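Single-stranded DNA-binding protein 1 (Streptomyces coelicolor, PDB 4DAM) binds single-stranded DNA as a homotetramer of OB-fold subunits. Local coordinates at the interface of chains A and B. Sequence-based numbering; all coordinates share one arbitrary frame. Chains: chain A/B, Single-stranded DNA-binding protein 1.

The interface of chains A and B. Residues chain A 103-106; chain B 105-108.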
loop_
_atom_site.group_PDB
_atom_site.type_symbol
_atom_site.label_atom_id
_atom_site.label_comp_id
_atom_site.label_asym_id
_atom_site.label_seq_id
_atom_site.Cartn_x
_atom_site.Cartn_y
_atom_site.Cartn_z
ATOM N N GLN A 103 -18.688 21.645 14.448
ATOM C CA GLN A 103 -18.553 21.515 12.990
ATOM C C GLN A 103 -18.312 20.063 12.578
ATOM O O GLN A 103 -17.539 19.383 13.209
ATOM C CB GLN A 103 -17.333 22.336 12.525
ATOM C CG GLN A 103 -17.043 22.279 11.073
ATOM C CD GLN A 103 -16.031 23.307 10.710
ATOM O OE1 GLN A 103 -14.858 23.111 10.993
ATOM N NE2 GLN A 103 -16.473 24.424 10.120
ATOM N N SER A 104 -18.915 19.621 11.477
ATOM C CA SER A 104 -18.672 18.264 10.998
ATOM C C SER A 104 -17.346 18.274 10.286
ATOM O O SER A 104 -17.106 19.125 9.423
ATOM C CB SER A 104 -19.768 17.787 10.041
ATOM O OG SER A 104 -19.466 16.490 9.568
ATOM N N ARG A 105 -16.483 17.330 10.654
ATOM C CA ARG A 105 -15.085 17.337 10.237
ATOM C C ARG A 105 -14.629 15.923 9.925
ATOM O O ARG A 105 -14.892 15.017 10.696
ATOM C CB ARG A 105 -14.156 17.869 11.310
ATOM C CG ARG A 105 -14.278 19.366 11.532
ATOM C CD ARG A 105 -13.618 19.849 12.784
ATOM N NE ARG A 105 -13.670 21.303 12.913
ATOM C CZ ARG A 105 -13.034 21.985 13.853
ATOM N NH1 ARG A 105 -12.255 21.363 14.737
ATOM N NH2 ARG A 105 -13.175 23.307 13.908
ATOM N N THR A 106 -13.900 15.749 8.841
ATOM C CA THR A 106 -13.371 14.431 8.474
ATOM C C THR A 106 -11.973 14.286 9.005
ATOM O O THR A 106 -11.197 15.248 8.988
ATOM C CB THR A 106 -13.362 14.301 6.943
ATOM O OG1 THR A 106 -14.711 14.461 6.463
ATOM C CG2 THR A 106 -12.740 12.933 6.435
ATOM N N ARG B 105 -14.349 22.247 4.896
ATOM C CA ARG B 105 -12.922 22.612 4.961
ATOM C C ARG B 105 -12.016 21.396 5.245
ATOM O O ARG B 105 -10.796 21.504 5.234
ATOM C CB ARG B 105 -12.724 23.723 6.025
ATOM C CG ARG B 105 -13.314 23.400 7.399
ATOM C CD ARG B 105 -12.785 24.429 8.425
ATOM N NE ARG B 105 -11.409 24.038 8.738
ATOM C CZ ARG B 105 -11.074 23.074 9.598
ATOM N NH1 ARG B 105 -12.004 22.417 10.290
ATOM N NH2 ARG B 105 -9.791 22.777 9.779
ATOM N N THR B 106 -12.644 20.252 5.527
ATOM C CA THR B 106 -11.938 18.972 5.671
ATOM C C THR B 106 -12.308 17.904 4.646
ATOM O O THR B 106 -13.422 17.888 4.107
ATOM C CB THR B 106 -12.120 18.359 7.079
ATOM O OG1 THR B 106 -13.494 17.977 7.289
ATOM C CG2 THR B 106 -11.644 19.356 8.162
ATOM N N SER B 107 -11.342 17.024 4.354
ATOM C CA SER B 107 -11.502 15.950 3.359
ATOM C C SER B 107 -10.494 14.838 3.552
ATOM O O SER B 107 -9.473 15.068 4.181
ATOM C CB SER B 107 -11.375 16.510 1.942
ATOM O OG SER B 107 -12.209 15.771 1.052
ATOM N N ALA B 108 -10.837 13.620 3.111
ATOM C CA ALA B 108 -9.831 12.587 2.849
ATOM C C ALA B 108 -9.825 12.411 1.364
ATOM O O ALA B 108 -10.813 11.932 0.792
ATOM C CB ALA B 108 -10.127 11.270 3.529
HETATM O O HOH W 1 -15.077 20.198 7.799
#
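Two copies of the OB-fold, DNA-binding part of the protein meet here, in a patch of a two-fold interface within the homotetramer. Chain A brings the start of strand 103-112. Chain B brings a loop leading into strand 107-112.

The tight part centres on B:Thr106. Its hydroxyl OG1 sits between its own backbone N and carbonyl carbon (chi1 67°), and this crowded position aims it at chain A. It accepts a nearly straight hydrogen bond from the backbone N of A:Thr106, 2.7 Å from N to OG1. B:Thr106 OG1 also packs 3.4 Å from A:Arg105 CA. The two threonines cross obliquely. The methyl CG2 of A:Thr106, anti to its backbone N, lies over the B:Ser107-B:Ala108 peptide, 3.9 Å from B:Ala108 N.

The polar arm is built around the amide oxygen OE1 of A:Gln103. A:Arg105 NE donates a hydrogen bond to A:Gln103 OE1, 2.9 Å from N to O, in the carbonyl plane and on a lone pair. This bond within chain A probably fixes the turn of the amide. B:Arg105 bends at chi3 (-77°), and its NH1 donates a hydrogen bond to A:Gln103 OE1 (3.0 Å), from above the carbonyl plane and not on a lone pair. The oxygen thus links two arginines whose guanidinium planes stand 71° apart, and it may ease their charge repulsion. Within chain B, CG2 of B:Thr106 lies over one face of the B:Arg105 guanidinium, toward its rim.

The looser, hydrated side lies by A:Ser104, which buries almost no surface against chain B. Here a water fills in for direct contact. Water 1 lies 2.8 Å from the backbone O of A:Ser104. The same water 1 also lies 2.8 Å from B:Thr106 OG1.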